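Local atomic coordinates of purine-binding protein BAB2_0673 (Brucella melitensis biovar Abortus, PDB entry 3S99), a protein that binds adenine, and probably other purines such as guanine, and may serve an ABC-type uptake system for these ligands. Residues A[150-160]-A[180-191]. Residues are numbered along the deposited sequence; the frame is centred on the assembly and turned at random.
Sequences GIAGYIGSVPV and DFRVKVIWVNSW. With ADE (adenine), chain T.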
loop_
_atom_site.group_PDB
_atom_site.type_symbol
_atom_site.label_atom_id
_atom_site.label_comp_id
_atom_site.label_asym_id
_atom_site.label_seq_id
_atom_site.Cartn_x
_atom_site.Cartn_y
_atom_site.Cartn_z
ATOM N N GLY A 150 9.978 -6.706 21.574
ATOM C CA GLY A 150 10.708 -6.141 20.456
ATOM C C GLY A 150 10.672 -7.019 19.204
ATOM O O GLY A 150 11.636 -7.062 18.445
ATOM N N ILE A 151 9.563 -7.723 18.992
ATOM C CA ILE A 151 9.406 -8.566 17.796
ATOM C C ILE A 151 8.034 -8.409 17.159
ATOM O O ILE A 151 7.009 -8.619 17.830
ATOM C CB ILE A 151 9.525 -10.075 18.095
ATOM C CG1 ILE A 151 10.744 -10.401 18.965
ATOM C CG2 ILE A 151 9.572 -10.863 16.764
ATOM C CD1 ILE A 151 10.619 -11.717 19.772
ATOM N N ALA A 152 8.031 -8.111 15.855
ATOM C CA ALA A 152 6.829 -8.044 15.056
ATOM C C ALA A 152 6.750 -9.181 14.031
ATOM O O ALA A 152 7.749 -9.615 13.485
ATOM C CB ALA A 152 6.736 -6.709 14.348
ATOM N N GLY A 153 5.553 -9.669 13.788
ATOM C CA GLY A 153 5.294 -10.573 12.662
ATOM C C GLY A 153 4.913 -9.805 11.427
ATOM O O GLY A 153 4.050 -8.938 11.463
ATOM N N TYR A 154 5.562 -10.102 10.318
ATOM C CA TYR A 154 5.304 -9.360 9.087
ATOM C C TYR A 154 4.842 -10.328 8.008
ATOM O O TYR A 154 5.550 -11.266 7.656
ATOM C CB TYR A 154 6.566 -8.623 8.668
ATOM C CG TYR A 154 6.346 -7.349 7.887
ATOM C CD1 TYR A 154 5.767 -7.361 6.615
ATOM C CD2 TYR A 154 6.803 -6.122 8.387
ATOM C CE1 TYR A 154 5.562 -6.148 5.905
ATOM C CE2 TYR A 154 6.609 -4.926 7.684
ATOM C CZ TYR A 154 5.995 -4.955 6.438
ATOM O OH TYR A 154 5.846 -3.776 5.729
ATOM N N ILE A 155 3.645 -10.101 7.497
ATOM C CA ILE A 155 3.040 -11.000 6.497
ATOM C C ILE A 155 3.253 -10.370 5.122
ATOM O O ILE A 155 2.598 -9.387 4.770
ATOM C CB ILE A 155 1.575 -11.238 6.774
ATOM C CG1 ILE A 155 1.426 -11.866 8.151
ATOM C CG2 ILE A 155 0.926 -12.145 5.667
ATOM C CD1 ILE A 155 -0.002 -11.960 8.650
ATOM N N GLY A 156 4.207 -10.922 4.371
ATOM C CA GLY A 156 4.567 -10.391 3.086
ATOM C C GLY A 156 3.676 -10.980 2.021
ATOM O O GLY A 156 3.184 -12.104 2.156
ATOM N N SER A 157 3.452 -10.205 0.967
ATOM C CA SER A 157 2.695 -10.651 -0.207
ATOM C C SER A 157 3.667 -11.270 -1.192
ATOM O O SER A 157 3.969 -12.464 -1.103
ATOM C CB SER A 157 1.966 -9.452 -0.840
ATOM O OG SER A 157 2.749 -8.242 -0.768
ATOM N N VAL A 158 4.186 -10.434 -2.094
ATOM C CA VAL A 158 5.189 -10.843 -3.066
ATOM C C VAL A 158 6.357 -9.885 -2.893
ATOM O O VAL A 158 6.148 -8.715 -2.608
ATOM C CB VAL A 158 4.668 -10.768 -4.530
ATOM C CG1 VAL A 158 3.740 -11.971 -4.864
ATOM C CG2 VAL A 158 3.944 -9.489 -4.772
ATOM N N PRO A 159 7.593 -10.373 -3.087
ATOM C CA PRO A 159 8.775 -9.564 -2.808
ATOM C C PRO A 159 9.110 -8.550 -3.924
ATOM O O PRO A 159 10.227 -8.497 -4.415
ATOM C CB PRO A 159 9.879 -10.627 -2.638
ATOM C CG PRO A 159 9.461 -11.726 -3.522
ATOM C CD PRO A 159 7.949 -11.759 -3.456
ATOM N N VAL A 160 8.149 -7.718 -4.304
ATOM C CA VAL A 160 8.422 -6.667 -5.262
ATOM C C VAL A 160 8.971 -5.448 -4.503
ATOM O O VAL A 160 8.808 -5.352 -3.275
ATOM C CB VAL A 160 7.165 -6.326 -6.053
ATOM C CG1 VAL A 160 6.738 -7.563 -6.946
ATOM C CG2 VAL A 160 6.056 -5.853 -5.087
ATOM N N ASP A 180 17.353 -2.865 18.626
ATOM C CA ASP A 180 17.371 -4.302 18.557
ATOM C C ASP A 180 16.078 -4.904 18.042
ATOM O O ASP A 180 15.959 -6.111 18.023
ATOM C CB ASP A 180 17.753 -4.879 19.936
ATOM C CG ASP A 180 19.184 -4.551 20.308
ATOM O OD1 ASP A 180 19.929 -4.199 19.380
ATOM O OD2 ASP A 180 19.570 -4.626 21.501
ATOM N N PHE A 181 15.148 -4.074 17.556
ATOM C CA PHE A 181 13.866 -4.551 17.071
ATOM C C PHE A 181 14.063 -5.602 15.956
ATOM O O PHE A 181 14.941 -5.451 15.074
ATOM C CB PHE A 181 12.986 -3.386 16.553
ATOM C CG PHE A 181 11.521 -3.720 16.497
ATOM C CD1 PHE A 181 10.922 -4.155 15.308
ATOM C CD2 PHE A 181 10.751 -3.632 17.634
ATOM C CE1 PHE A 181 9.596 -4.476 15.256
ATOM C CE2 PHE A 181 9.380 -3.963 17.591
ATOM C CZ PHE A 181 8.804 -4.385 16.402
ATOM N N ARG A 182 13.233 -6.646 15.993
ATOM C CA ARG A 182 13.269 -7.692 14.983
ATOM C C ARG A 182 11.904 -7.877 14.356
ATOM O O ARG A 182 10.887 -7.623 14.987
ATOM C CB ARG A 182 13.700 -9.043 15.575
ATOM C CG ARG A 182 14.920 -9.012 16.468
ATOM C CD ARG A 182 16.194 -8.730 15.718
ATOM N NE ARG A 182 17.258 -8.462 16.692
ATOM C CZ ARG A 182 18.472 -8.008 16.399
ATOM N NH1 ARG A 182 18.841 -7.793 15.133
ATOM N NH2 ARG A 182 19.328 -7.776 17.390
ATOM N N VAL A 183 11.904 -8.308 13.095
ATOM C CA VAL A 183 10.700 -8.843 12.432
ATOM C C VAL A 183 10.908 -10.289 11.993
ATOM O O VAL A 183 12.021 -10.692 11.651
ATOM C CB VAL A 183 10.286 -8.018 11.195
ATOM C CG1 VAL A 183 9.787 -6.637 11.637
ATOM C CG2 VAL A 183 11.443 -7.916 10.218
ATOM N N LYS A 184 9.819 -11.061 12.032
ATOM C CA LYS A 184 9.764 -12.395 11.438
ATOM C C LYS A 184 8.843 -12.309 10.226
ATOM O O LYS A 184 7.677 -11.933 10.349
ATOM C CB LYS A 184 9.232 -13.419 12.437
ATOM C CG LYS A 184 10.133 -13.655 13.670
ATOM C CD LYS A 184 9.900 -15.052 14.282
ATOM C CE LYS A 184 10.869 -15.380 15.407
ATOM N NZ LYS A 184 10.402 -14.835 16.710
ATOM N N VAL A 185 9.361 -12.639 9.048
ATOM C CA VAL A 185 8.600 -12.495 7.821
ATOM C C VAL A 185 8.118 -13.827 7.311
ATOM O O VAL A 185 8.904 -14.771 7.212
ATOM C CB VAL A 185 9.439 -11.848 6.713
ATOM C CG1 VAL A 185 8.609 -11.671 5.446
ATOM C CG2 VAL A 185 10.003 -10.524 7.193
ATOM N N ILE A 186 6.833 -13.900 6.977
ATOM C CA ILE A 186 6.298 -15.051 6.244
ATOM C C ILE A 186 5.723 -14.544 4.931
ATOM O O ILE A 186 4.972 -13.572 4.946
ATOM C CB ILE A 186 5.196 -15.789 7.031
ATOM C CG1 ILE A 186 5.805 -16.486 8.248
ATOM C CG2 ILE A 186 4.500 -16.845 6.119
ATOM C CD1 ILE A 186 4.821 -17.397 9.030
ATOM N N TRP A 187 6.089 -15.175 3.810
ATOM C CA TRP A 187 5.585 -14.753 2.486
ATOM C C TRP A 187 4.346 -15.550 2.112
ATOM O O TRP A 187 4.356 -16.737 2.193
ATOM C CB TRP A 187 6.671 -14.919 1.408
ATOM C CG TRP A 187 7.745 -13.933 1.594
ATOM C CD1 TRP A 187 8.932 -14.135 2.206
ATOM C CD2 TRP A 187 7.708 -12.558 1.219
ATOM N NE1 TRP A 187 9.661 -12.969 2.231
ATOM C CE2 TRP A 187 8.935 -11.986 1.614
ATOM C CE3 TRP A 187 6.759 -11.750 0.574
ATOM C CZ2 TRP A 187 9.239 -10.626 1.403
ATOM C CZ3 TRP A 187 7.069 -10.415 0.333
ATOM C CH2 TRP A 187 8.297 -9.859 0.768
ATOM N N VAL A 188 3.286 -14.861 1.704
ATOM C CA VAL A 188 2.025 -15.480 1.250
ATOM C C VAL A 188 2.101 -15.829 -0.245
ATOM O O VAL A 188 1.431 -16.745 -0.729
ATOM C CB VAL A 188 0.842 -14.470 1.510
ATOM C CG1 VAL A 188 -0.490 -14.916 0.823
ATOM C CG2 VAL A 188 0.635 -14.309 2.993
ATOM N N ASN A 189 2.905 -15.050 -0.967
ATOM C CA ASN A 189 3.142 -15.181 -2.400
ATOM C C ASN A 189 1.970 -14.762 -3.286
ATOM O O ASN A 189 1.918 -15.124 -4.465
ATOM C CB ASN A 189 3.671 -16.577 -2.757
ATOM C CG ASN A 189 4.983 -16.885 -2.061
ATOM O OD1 ASN A 189 5.838 -16.007 -1.901
ATOM N ND2 ASN A 189 5.154 -18.133 -1.651
ATOM N N SER A 190 1.068 -13.946 -2.733
ATOM C CA SER A 190 0.114 -13.221 -3.534
ATOM C C SER A 190 -0.416 -12.088 -2.703
ATOM O O SER A 190 -0.096 -11.989 -1.511
ATOM C CB SER A 190 -1.009 -14.123 -4.103
ATOM O OG SER A 190 -1.793 -14.749 -3.122
ATOM N N TRP A 191 -1.173 -11.187 -3.339
ATOM C CA TRP A 191 -1.661 -10.029 -2.640
ATOM C C TRP A 191 -2.850 -10.377 -1.771
ATOM O O TRP A 191 -2.983 -9.858 -0.677
ATOM C CB TRP A 191 -2.059 -8.917 -3.602
ATOM C CG TRP A 191 -0.914 -8.369 -4.444
ATOM C CD1 TRP A 191 -0.702 -8.606 -5.787
ATOM C CD2 TRP A 191 0.125 -7.462 -4.028
ATOM N NE1 TRP A 191 0.410 -7.922 -6.206
ATOM C CE2 TRP A 191 0.934 -7.210 -5.164
ATOM C CE3 TRP A 191 0.468 -6.854 -2.800
ATOM C CZ2 TRP A 191 2.055 -6.378 -5.115
ATOM C CZ3 TRP A 191 1.584 -6.005 -2.759
ATOM C CH2 TRP A 191 2.365 -5.788 -3.895
HETATM N N9 ADE T . -0.344 -3.517 -6.182
HETATM C C8 ADE T . 0.534 -2.696 -5.509
HETATM N N7 ADE T . 0.421 -2.718 -4.203
HETATM C C5 ADE T . -0.619 -3.644 -4.063
HETATM C C6 ADE T . -1.206 -4.110 -2.919
HETATM N N6 ADE T . -0.760 -3.603 -1.760
HETATM N N1 ADE T . -2.222 -5.025 -3.041
HETATM C C2 ADE T . -2.582 -5.438 -4.269
HETATM N N3 ADE T . -2.084 -5.061 -5.447
HETATM C C4 ADE T . -1.100 -4.154 -5.244
HETATM O O HOH W 1 14.201 -7.536 19.657
#
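V158 and W191 meet where two neighbouring parallel strands of a beta-alpha-beta unit, 151-156 and 182-187 joined through helix 161-175, run out toward the adenine site. W191 is sandwiched: adenine lies over one face of its indole, with C4 above the ring centre, and V158 CG2 packs on the opposite face, 4.0 Å from the centroid of the six-membered ring. A broad flat indole suits a purine, and a compact branched valine fits behind it. V160 CG2 adds a contact 3.9 Å from W191 CH2. S157 OG approaches W191 CZ3 while hydrogen-bonding to H215 O, a tie to another pocket residue.

In the next shell, P159 CB makes a CH-pi contact with the face of W187, and V185 CG1 touches the opposite face near its rim. The indole turns toward segment 150-160, CG beside its own backbone N (chi1 -70°), and lies against G156, whose lack of a side chain lets CE3 come within 3.5 Å of G156 C; its NE1 hydrogen-bonds to D352 OD2.

Farther from the adenine, seven backbone hydrogen bonds, from R182 N to G150 O through V188 N to G156 O, fix the edge strand 182-187 to its neighbour. At the far end F181 lays a ring face over G150 O and its edge against A152, whose small CB sits 3.7 Å from F181 CZ. At the pocket end of the strand pair an eighth bond, past the strands, runs from N189 N to S157 O, 2.8 Å long and bent to 131° at the hydrogen.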